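Local coordinates for protein L-lysine 6-monooxygenase involved in desferrioxamine biosynthesis (PDB 5O8P) that probably catalyses the FAD- and NADPH-dependent N-hydroxylation of cadaverine, a step in the biosynthesis of the siderophore desferrioxamine, at residues W164-A167 / C168-P171; S200-S203 / A204-Y208. One frame throughout, in Å; residues are numbered along the deposited sequence.

Contact 1: W164-A167 / C168-P171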
loop_
_atom_site.group_PDB
_atom_site.type_symbol
_atom_site.label_atom_id
_atom_site.label_comp_id
_atom_site.label_asym_id
_atom_site.label_seq_id
_atom_site.Cartn_x
_atom_site.Cartn_y
_atom_site.Cartn_z
ATOM N N TRP B 164 11.433 33.309 -4.817
ATOM C CA TRP B 164 12.520 33.558 -5.752
ATOM C C TRP B 164 12.132 33.150 -7.161
ATOM O O TRP B 164 11.583 32.062 -7.357
ATOM C CB TRP B 164 13.747 32.763 -5.339
ATOM C CG TRP B 164 14.933 32.964 -6.235
ATOM C CD1 TRP B 164 15.884 33.932 -6.131
ATOM C CD2 TRP B 164 15.286 32.172 -7.371
ATOM N NE1 TRP B 164 16.815 33.789 -7.125
ATOM C CE2 TRP B 164 16.473 32.718 -7.907
ATOM C CE3 TRP B 164 14.709 31.057 -7.999
ATOM C CZ2 TRP B 164 17.102 32.187 -9.039
ATOM C CZ3 TRP B 164 15.340 30.521 -9.121
ATOM C CH2 TRP B 164 16.528 31.090 -9.628
ATOM N N SER B 165 12.442 34.021 -8.125
ATOM C CA SER B 165 12.296 33.741 -9.553
ATOM C C SER B 165 13.627 34.032 -10.246
ATOM O O SER B 165 14.391 34.861 -9.750
ATOM C CB SER B 165 11.198 34.608 -10.155
ATOM O OG SER B 165 9.992 34.471 -9.426
ATOM N N PRO B 166 13.910 33.370 -11.395
ATOM C CA PRO B 166 15.182 33.596 -12.099
ATOM C C PRO B 166 15.436 35.060 -12.431
ATOM O O PRO B 166 14.483 35.810 -12.644
ATOM C CB PRO B 166 15.023 32.772 -13.388
ATOM C CG PRO B 166 14.039 31.716 -13.042
ATOM C CD PRO B 166 13.080 32.379 -12.106
ATOM N N ALA B 167 16.707 35.451 -12.478
ATOM C CA ALA B 167 17.090 36.856 -12.704
ATOM C C ALA B 167 16.476 37.463 -13.972
ATOM O O ALA B 167 16.057 38.623 -13.964
ATOM C CB ALA B 167 18.608 36.993 -12.740
ATOM N N CYS B 168 16.402 36.669 -15.041
ATOM C CA CYS B 168 15.852 37.124 -16.323
ATOM C C CYS B 168 14.327 37.370 -16.330
ATOM O O CYS B 168 13.819 38.010 -17.244
ATOM C CB CYS B 168 16.216 36.121 -17.424
ATOM S SG CYS B 168 15.377 34.529 -17.259
ATOM N N SER B 169 13.607 36.859 -15.330
ATOM C CA SER B 169 12.155 37.049 -15.221
ATOM C C SER B 169 11.699 38.375 -14.569
ATOM O O SER B 169 10.519 38.726 -14.673
ATOM C CB SER B 169 11.529 35.851 -14.480
ATOM O OG SER B 169 11.795 35.880 -13.081
ATOM N N GLN B 170 12.611 39.118 -13.933
ATOM C CA GLN B 170 12.235 40.318 -13.142
ATOM C C GLN B 170 11.390 41.344 -13.909
ATOM O O GLN B 170 10.479 41.936 -13.327
ATOM C CB GLN B 170 13.482 40.993 -12.513
ATOM C CG GLN B 170 13.242 42.288 -11.713
ATOM C CD GLN B 170 13.264 43.569 -12.563
ATOM O OE1 GLN B 170 14.288 43.947 -13.139
ATOM N NE2 GLN B 170 12.126 44.242 -12.632
ATOM N N PRO B 171 11.679 41.554 -15.207
ATOM C CA PRO B 171 10.833 42.490 -15.954
ATOM C C PRO B 171 9.383 42.043 -16.235
ATOM O O PRO B 171 8.619 42.831 -16.773
ATOM C CB PRO B 171 11.596 42.668 -17.277
ATOM C CG PRO B 171 12.997 42.264 -16.978
ATOM C CD PRO B 171 12.864 41.154 -15.990
#

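Contact 2: S200-S203 / A204-Y208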
loop_
_atom_site.group_PDB
_atom_site.type_symbol
_atom_site.label_atom_id
_atom_site.label_comp_id
_atom_site.label_asym_id
_atom_site.label_seq_id
_atom_site.Cartn_x
_atom_site.Cartn_y
_atom_site.Cartn_z
ATOM N N SER B 200 10.996 22.224 -10.642
ATOM C CA SER B 200 11.082 20.768 -10.420
ATOM C C SER B 200 10.414 20.240 -9.116
ATOM O O SER B 200 10.203 19.048 -8.983
ATOM C CB SER B 200 12.566 20.367 -10.382
ATOM O OG SER B 200 13.175 20.682 -9.126
ATOM N N GLY B 201 10.130 21.107 -8.152
ATOM C CA GLY B 201 9.806 20.681 -6.812
ATOM C C GLY B 201 8.401 20.208 -6.511
ATOM O O GLY B 201 7.605 20.022 -7.410
ATOM N N GLN B 202 8.110 20.047 -5.221
ATOM C CA GLN B 202 6.808 19.594 -4.748
ATOM C C GLN B 202 5.718 20.575 -5.143
ATOM O O GLN B 202 4.618 20.154 -5.501
ATOM C CB GLN B 202 6.819 19.411 -3.225
ATOM C CG GLN B 202 5.519 18.939 -2.580
ATOM C CD GLN B 202 5.109 17.539 -2.989
ATOM O OE1 GLN B 202 5.924 16.750 -3.449
ATOM N NE2 GLN B 202 3.839 17.219 -2.817
ATOM N N SER B 203 6.009 21.880 -5.081
ATOM C CA SER B 203 5.004 22.908 -5.426
ATOM C C SER B 203 4.619 22.828 -6.896
ATOM O O SER B 203 3.431 22.801 -7.217
ATOM C CB SER B 203 5.503 24.309 -5.077
ATOM O OG SER B 203 5.428 24.498 -3.677
ATOM N N ALA B 204 5.630 22.770 -7.759
ATOM C CA ALA B 204 5.438 22.587 -9.192
ATOM C C ALA B 204 4.535 21.395 -9.478
ATOM O O ALA B 204 3.560 21.500 -10.224
ATOM C CB ALA B 204 6.786 22.385 -9.892
ATOM N N ALA B 205 4.855 20.265 -8.861
ATOM C CA ALA B 205 4.110 19.039 -9.103
ATOM C C ALA B 205 2.670 19.149 -8.631
ATOM O O ALA B 205 1.761 18.725 -9.341
ATOM C CB ALA B 205 4.796 17.856 -8.449
ATOM N N GLU B 206 2.460 19.711 -7.444
ATOM C CA GLU B 206 1.104 19.879 -6.905
ATOM C C GLU B 206 0.249 20.751 -7.800
ATOM O O GLU B 206 -0.919 20.439 -8.020
ATOM C CB GLU B 206 1.143 20.494 -5.519
ATOM C CG GLU B 206 1.557 19.502 -4.464
ATOM C CD GLU B 206 1.792 20.117 -3.103
ATOM O OE1 GLU B 206 1.736 21.360 -2.968
ATOM O OE2 GLU B 206 2.038 19.338 -2.148
ATOM N N ILE B 207 0.852 21.827 -8.304
ATOM C CA ILE B 207 0.206 22.722 -9.245
ATOM C C ILE B 207 -0.073 21.996 -10.543
ATOM O O ILE B 207 -1.193 22.049 -11.026
ATOM C CB ILE B 207 1.056 23.994 -9.507
ATOM C CG1 ILE B 207 0.983 24.903 -8.293
ATOM C CG2 ILE B 207 0.601 24.746 -10.756
ATOM C CD1 ILE B 207 1.948 26.067 -8.320
ATOM N N TYR B 208 0.935 21.323 -11.100
ATOM C CA TYR B 208 0.755 20.580 -12.350
ATOM C C TYR B 208 -0.392 19.577 -12.255
ATOM O O TYR B 208 -1.224 19.494 -13.147
ATOM C CB TYR B 208 2.038 19.871 -12.790
ATOM C CG TYR B 208 1.947 19.391 -14.214
ATOM C CD1 TYR B 208 1.455 18.122 -14.509
ATOM C CD2 TYR B 208 2.318 20.221 -15.269
ATOM C CE1 TYR B 208 1.367 17.675 -15.813
ATOM C CE2 TYR B 208 2.220 19.797 -16.586
ATOM C CZ TYR B 208 1.750 18.523 -16.861
ATOM O OH TYR B 208 1.665 18.110 -18.176
#

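Contact 1: W164-A167 / C168-P171
Ser169 grips the carbonyl oxygen of Pro166 twice. Its hydroxyl donates to Pro166 O with Ser169 OG 2.7 Å away, lying in the carbonyl plane on a lone pair. The amide of the same serine adds a second bond, Ser169 N to Pro166 O at 3.0 Å, from well above that plane. The hydroxyl reaches the same acceptor as the amide because Ser169 OG lies between its backbone N and carbonyl carbon (chi1 74°), which turns it back toward the start of the turn. One residue further on, Gln170 N reaches Ala167 O in a weak bond of 3.5 Å, continuing the 3-10 pattern of the stretch.

Carbon contacts surround these bonds. Ser165 CB borders the Ser169 hydroxyl, and the ring carbon CD of Pro166 is 3.9 Å from Ser169 OG. Pro166 CB and Cys168 SG make a loose apolar contact at 4.3 Å. Beyond the turn, Met338 of strand 335-338 touches Ser165, Pro166 and Ser169, while Leu305, an NADP(+)-binding residue, meets Pro166 and Cys168. The OG bond holds the rotation of the hydroxyl of buried Ser169 and gives its proton an acceptor within the turn, while the amide bond ties the backbone to the same oxygen.

Contact 2: S200-S203 / A204-Y208
Gln202 sets CG anti to its backbone N (chi1 180°), and the chain then bends at chi2, turning the amide along the helix toward Glu206, one helical turn on; Glu206 has CG anti to its carbonyl carbon and runs extended beyond it. Gln202 NE2 donates to Glu206 OE2 at 2.9 Å, almost straight at the hydrogen (166°). The carboxylate oxygen lies close to the amide plane, but the donor comes from above the carboxylate plane, the two flat groups standing 90° apart. Gln202 CG also approaches Glu206 OE2, at 3.5 Å.

The backbone bonds of the first helical turn start at Gly201, the N-cap residue. Gly201 O accepts from Ala205 N at 3.1 Å, Gln202 O from Glu206 N at 2.9 Å, and Ser203 O from Ile207 N at 3.0 Å. Ala204 CB packs 3.5 Å from Gly201 O.

Gly201 and Ala204 are consistent with the GxGxxA pattern of a Rossmann-type nucleotide-binding strand-turn-helix. Ser200 and Ser203 belong to the NADP(+) site, though no NADP(+) is bound to them in this chain; Ser203 also touches the bound FAD. Gln202 OE1 accepts from Asn275 N. Glu206 OE1 forms a salt bridge with Arg100 of the NADP(+) site and OE2 pairs with Gln202, so each oxygen has a donor, which would be expected to stabilise the carboxylate as an anion.

Contact 1 precedes contact 2 along the chain. Their centres are 19 Å apart and their nearest atoms about 9 Å, without touching. The five-stranded parallel sheet relates them: residues 164-171 lie in the loop between strand 162-163 and strand 177-178, one edge of the sheet, whereas residues 200-208 follow strand 194-198 and begin helix 202-213, which crosses to strand 221-225. Strand 335-338 lies between 177-178 and 194-198 in the sheet. Contact 2 forms part of the NADP(+) site close to FAD, while contact 1 is a surface turn beside Leu305 of that site, consistent with the two bordering different parts of one nucleotide-binding region.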